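Local coordinates for HTH-type transcriptional regulator ascG (Escherichia coli, PDB 3BRQ), which represses transcription of the asc operon as a sequence-specific DNA-binding regulator of the LacI family, at residues 19-24 against 76-81; 129-134 against 163-168. All coordinates share one frame; numbering follows the deposited sequence.

Contact 1 of 2, residues 19-24 against 76-81; sequences TQTLGL and LRCDAI
Asp-79 reaches across to the backbone of Thr-21, where its OD2 accepts the amide N at 2.7 Å with an N-H...O angle of 164°. The bond uses the anti lone pair of OD2, on the side away from OD1. A chi1 of -55° sets Asp-79 CG anti to its own carbonyl carbon and beside its backbone N, and that N in turn donates to Thr-21 O at 3.0 Å, so side chain and main chain of Asp-79 together grip both polar backbone atoms of Thr-21. The Gln-20 and Asp-79 side chains cross at about a right angle, their amide and carboxylate planes 37° apart, with Gln-20 CB 3.7 Å from Asp-79 OD2, while Gln-20 OE1 is bound by Arg-52. An alanine in place of Asp-79 would probably leave the Thr-21 amide without its carboxylate mate and Gln-20 CB without the oxygen it packs on. Cys-78 SG lies 3.7 Å from Thr-21 CG2 and 3.8 Å from Gly-23 CA. Gly-23 N donates to Ala-80 O at 2.8 Å, and Leu-22 CD2 meets Ala-80 CB on the face packed by helix 255-270. Thr-21 OG1 is hydrogen-bonded to Tyr-72 OH of the second subunit. Parallel bridges Leu-22 to Ala-80 and Gly-23 to Ile-81 join neighbouring strands of a five-stranded parallel sheet, as in the N-terminal subdomain of the LacI-family periplasmic-binding-protein fold.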
loop_
_atom_site.group_PDB
_atom_site.type_symbol
_atom_site.label_atom_id
_atom_site.label_comp_id
_atom_site.label_asym_id
_atom_site.label_seq_id
_atom_site.Cartn_x
_atom_site.Cartn_y
_atom_site.Cartn_z
ATOM N N THR B 19 17.794 -24.849 -8.267
ATOM C CA THR B 19 17.561 -23.351 -8.265
ATOM C C THR B 19 17.866 -22.775 -6.881
ATOM O O THR B 19 17.748 -23.475 -5.888
ATOM C CB THR B 19 16.106 -22.961 -8.698
ATOM O OG1 THR B 19 15.988 -21.522 -8.797
ATOM C CG2 THR B 19 15.033 -23.506 -7.697
ATOM N N GLN B 20 18.272 -21.512 -6.830
ATOM C CA GLN B 20 18.506 -20.845 -5.562
ATOM C C GLN B 20 17.301 -19.997 -5.212
ATOM O O GLN B 20 16.679 -19.392 -6.096
ATOM C CB GLN B 20 19.715 -19.937 -5.650
ATOM C CG GLN B 20 21.024 -20.644 -5.499
ATOM C CD GLN B 20 22.172 -19.672 -5.563
ATOM O OE1 GLN B 20 22.029 -18.558 -6.089
ATOM N NE2 GLN B 20 23.317 -20.069 -5.016
ATOM N N THR B 21 16.969 -19.963 -3.928
ATOM C CA THR B 21 15.769 -19.270 -3.500
ATOM C C THR B 21 16.168 -18.183 -2.509
ATOM O O THR B 21 16.986 -18.450 -1.625
ATOM C CB THR B 21 14.802 -20.291 -2.885
ATOM O OG1 THR B 21 14.355 -21.185 -3.916
ATOM C CG2 THR B 21 13.602 -19.621 -2.250
ATOM N N LEU B 22 15.619 -16.974 -2.673
ATOM C CA LEU B 22 15.796 -15.887 -1.709
ATOM C C LEU B 22 14.563 -15.768 -0.817
ATOM O O LEU B 22 13.426 -15.596 -1.286
ATOM C CB LEU B 22 15.986 -14.535 -2.417
ATOM C CG LEU B 22 17.350 -13.893 -2.556
ATOM C CD1 LEU B 22 17.339 -12.857 -3.663
ATOM C CD2 LEU B 22 17.737 -13.221 -1.194
ATOM N N GLY B 23 14.791 -15.848 0.478
ATOM C CA GLY B 23 13.710 -15.781 1.453
ATOM C C GLY B 23 13.549 -14.401 2.041
ATOM O O GLY B 23 14.547 -13.756 2.475
ATOM N N LEU B 24 12.304 -13.936 2.119
ATOM C CA LEU B 24 12.002 -12.645 2.743
ATOM C C LEU B 24 11.099 -12.863 3.952
ATOM O O LEU B 24 10.122 -13.616 3.858
ATOM C CB LEU B 24 11.268 -11.730 1.760
ATOM C CG LEU B 24 12.084 -10.959 0.722
ATOM C CD1 LEU B 24 13.414 -11.608 0.347
ATOM C CD2 LEU B 24 11.221 -10.674 -0.529
ATOM N N LEU B 76 12.862 -24.621 4.530
ATOM C CA LEU B 76 12.378 -24.815 3.157
ATOM C C LEU B 76 13.573 -24.750 2.200
ATOM O O LEU B 76 13.403 -24.828 0.988
ATOM C CB LEU B 76 11.313 -23.790 2.805
ATOM C CG LEU B 76 10.077 -23.838 3.707
ATOM C CD1 LEU B 76 9.130 -22.713 3.298
ATOM C CD2 LEU B 76 9.411 -25.209 3.625
ATOM N N ARG B 77 14.776 -24.664 2.761
ATOM C CA ARG B 77 16.006 -24.535 1.973
ATOM C C ARG B 77 16.074 -23.260 1.130
ATOM O O ARG B 77 16.562 -23.290 0.002
ATOM C CB ARG B 77 16.281 -25.760 1.070
ATOM C CG ARG B 77 17.769 -26.164 1.043
ATOM C CD ARG B 77 18.147 -27.047 -0.169
ATOM N NE ARG B 77 17.300 -28.224 -0.314
ATOM C CZ ARG B 77 17.738 -29.438 -0.682
ATOM N NH1 ARG B 77 19.039 -29.654 -0.914
ATOM N NH2 ARG B 77 16.874 -30.446 -0.807
ATOM N N CYS B 78 15.615 -22.140 1.678
ATOM C CA CYS B 78 16.108 -20.844 1.202
ATOM C C CYS B 78 17.616 -20.734 1.391
ATOM O O CYS B 78 18.156 -21.081 2.442
ATOM C CB CYS B 78 15.417 -19.674 1.902
ATOM S SG CYS B 78 13.707 -19.570 1.412
ATOM N N ASP B 79 18.284 -20.224 0.366
ATOM C CA ASP B 79 19.752 -20.116 0.337
ATOM C C ASP B 79 20.278 -18.833 1.009
ATOM O O ASP B 79 21.388 -18.815 1.502
ATOM C CB ASP B 79 20.215 -20.211 -1.115
ATOM C CG ASP B 79 19.704 -21.492 -1.798
ATOM O OD1 ASP B 79 20.344 -22.529 -1.593
ATOM O OD2 ASP B 79 18.640 -21.482 -2.468
ATOM N N ALA B 80 19.451 -17.779 1.032
ATOM C CA ALA B 80 19.739 -16.513 1.704
ATOM C C ALA B 80 18.449 -15.921 2.267
ATOM O O ALA B 80 17.355 -16.116 1.685
ATOM C CB ALA B 80 20.327 -15.528 0.718
ATOM N N ILE B 81 18.572 -15.143 3.353
ATOM C CA ILE B 81 17.374 -14.520 3.950
ATOM C C ILE B 81 17.519 -12.992 4.059
ATOM O O ILE B 81 18.579 -12.482 4.452
ATOM C CB ILE B 81 17.089 -15.139 5.343
ATOM C CG1 ILE B 81 17.014 -16.672 5.247
ATOM C CG2 ILE B 81 15.775 -14.559 6.012
ATOM C CD1 ILE B 81 15.654 -17.110 4.681
#

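Contact 2 of 2, residues 129-134 against 163-168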
loop_
_atom_site.group_PDB
_atom_site.type_symbol
_atom_site.label_atom_id
_atom_site.label_comp_id
_atom_site.label_asym_id
_atom_site.label_seq_id
_atom_site.Cartn_x
_atom_site.Cartn_y
_atom_site.Cartn_z
ATOM N N ASN B 129 16.574 16.383 10.339
ATOM C CA ASN B 129 16.754 17.293 9.185
ATOM C C ASN B 129 15.513 18.038 8.771
ATOM O O ASN B 129 15.600 19.209 8.463
ATOM C CB ASN B 129 17.278 16.558 7.950
ATOM C CG ASN B 129 18.672 16.105 8.094
ATOM O OD1 ASN B 129 19.413 16.482 9.018
ATOM N ND2 ASN B 129 19.053 15.254 7.186
ATOM N N ALA B 130 14.359 17.366 8.766
ATOM C CA ALA B 130 13.075 18.019 8.413
ATOM C C ALA B 130 12.664 19.062 9.475
ATOM O O ALA B 130 12.358 20.205 9.166
ATOM C CB ALA B 130 11.975 16.938 8.188
ATOM N N VAL B 131 12.766 18.693 10.745
ATOM C CA VAL B 131 12.496 19.613 11.831
ATOM C C VAL B 131 13.471 20.822 11.823
ATOM O O VAL B 131 13.029 21.972 12.009
ATOM C CB VAL B 131 12.469 18.891 13.221
ATOM C CG1 VAL B 131 12.257 19.894 14.413
ATOM C CG2 VAL B 131 11.404 17.771 13.235
ATOM N N ALA B 132 14.757 20.573 11.602
ATOM C CA ALA B 132 15.782 21.646 11.590
ATOM C C ALA B 132 15.493 22.640 10.475
ATOM O O ALA B 132 15.709 23.842 10.633
ATOM C CB ALA B 132 17.193 21.075 11.444
ATOM N N GLU B 133 14.959 22.135 9.378
ATOM C CA GLU B 133 14.552 22.963 8.260
ATOM C C GLU B 133 13.395 23.874 8.633
ATOM O O GLU B 133 13.368 25.056 8.234
ATOM C CB GLU B 133 14.173 22.091 7.080
ATOM C CG GLU B 133 13.825 22.906 5.816
ATOM C CD GLU B 133 13.994 22.148 4.522
ATOM O OE1 GLU B 133 13.426 22.619 3.494
ATOM O OE2 GLU B 133 14.699 21.105 4.508
ATOM N N LEU B 134 12.436 23.342 9.408
ATOM C CA LEU B 134 11.368 24.164 9.911
ATOM C C LEU B 134 11.919 25.213 10.832
ATOM O O LEU B 134 11.558 26.381 10.681
ATOM C CB LEU B 134 10.269 23.334 10.636
ATOM C CG LEU B 134 9.491 22.346 9.792
ATOM C CD1 LEU B 134 8.581 21.411 10.659
ATOM C CD2 LEU B 134 8.662 23.013 8.720
ATOM N N ASP B 163 15.555 15.784 19.410
ATOM C CA ASP B 163 16.986 16.231 19.261
ATOM C C ASP B 163 17.113 17.562 18.514
ATOM O O ASP B 163 17.918 18.398 18.902
ATOM C CB ASP B 163 17.845 15.143 18.603
ATOM C CG ASP B 163 19.394 15.391 18.757
ATOM O OD1 ASP B 163 19.881 15.973 19.772
ATOM O OD2 ASP B 163 20.126 14.944 17.850
ATOM N N ALA B 164 16.353 17.742 17.430
ATOM C CA ALA B 164 16.315 18.999 16.684
ATOM C C ALA B 164 15.860 20.188 17.531
ATOM O O ALA B 164 16.522 21.244 17.509
ATOM C CB ALA B 164 15.452 18.867 15.385
ATOM N N LEU B 165 14.797 20.021 18.327
ATOM C CA LEU B 165 14.446 21.065 19.288
ATOM C C LEU B 165 15.588 21.351 20.277
ATOM O O LEU B 165 15.956 22.504 20.492
ATOM C CB LEU B 165 13.240 20.678 20.130
ATOM C CG LEU B 165 11.904 20.374 19.489
ATOM C CD1 LEU B 165 10.797 20.409 20.554
ATOM C CD2 LEU B 165 11.616 21.301 18.335
ATOM N N ALA B 166 16.112 20.314 20.897
ATOM C CA ALA B 166 17.066 20.545 22.015
ATOM C C ALA B 166 18.359 21.226 21.469
ATOM O O ALA B 166 18.898 22.184 22.096
ATOM C CB ALA B 166 17.401 19.237 22.707
ATOM N N GLN B 167 18.832 20.743 20.317
ATOM C CA GLN B 167 20.001 21.334 19.640
ATOM C C GLN B 167 19.814 22.782 19.180
ATOM O O GLN B 167 20.790 23.498 19.026
ATOM C CB GLN B 167 20.466 20.472 18.467
ATOM C CG GLN B 167 21.229 19.212 18.874
ATOM C CD GLN B 167 22.059 18.640 17.725
ATOM O OE1 GLN B 167 22.735 19.381 16.990
ATOM N NE2 GLN B 167 22.023 17.309 17.569
ATOM N N HIS B 168 18.575 23.227 18.991
ATOM C CA HIS B 168 18.307 24.621 18.636
ATOM C C HIS B 168 17.814 25.450 19.810
ATOM O O HIS B 168 17.298 26.536 19.618
ATOM C CB HIS B 168 17.301 24.713 17.497
ATOM C CG HIS B 168 17.787 24.152 16.200
ATOM N ND1 HIS B 168 17.874 22.796 15.957
ATOM C CD2 HIS B 168 18.188 24.766 15.056
ATOM C CE1 HIS B 168 18.315 22.598 14.727
ATOM N NE2 HIS B 168 18.519 23.777 14.163
#
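Two helices of the second alpha/beta subdomain of the periplasmic-binding-protein fold, 123-136 and 152-167, pack here through small side chains. Val-131 and Ala-164 meet most closely: CG1 of Val-131 stands 3.5 Å from Ala-164 CB, tighter than usual for two carbons, and Val-131 CB follows at 3.7 Å from the same methyl. Chi1 of 177° places CG1 anti to the backbone N of Val-131, where it also comes within 4.2 Å of Leu-165 CD2. The short segments have axes 9.1 Å apart at their closest, with N-to-C directions 42° apart, and Ala-132 and Ala-164 are the pair whose CA atoms lie nearest. His-168, the first residue to leave helical geometry after its helix, turns its imidazole back toward the partner helix, and its CE1 approaches Ala-132 CB obliquely at 3.8 Å. The ring is tethered on its own side, since His-168 ND1 donates to Ala-164 O at 2.6 Å. This donor sits 22° off the carbonyl plane, and the oxygen is also tilted out of the ring plane. Such a bond should restrict rotation of the imidazole and hold its CE1 side against Ala-132. Around the contact, Phe-128 and Ile-135 of helix 123-136 extend the interface to Ala-164 and His-168 respectively, while Val-131 also packs on Ile-142 of strand 142-145 and Val-205 of strand 203-206, which seats the helix against the sheet.

How the contacts relate
Contacts 1 and 2 lie on opposite sides of the chain's centre, with their own centres 42 Å apart and their nearest atoms about 28 Å apart, so neither touches the other. They follow in series along the chain. The first belongs to the five-stranded parallel sheet and the second to helices beside the six-stranded mixed sheet, consistent with the two-subdomain core of LacI-family regulators, whose effector site in relatives lies in the cleft between subdomains. Their chemistry differs: 19-24 against 76-81 is tied by two backbone hydrogen bonds and one from a backbone amide to a carboxylate and meets the second subunit, whereas 129-134 against 163-168 is joined by apolar contacts and touches no other protein chain of the assembly.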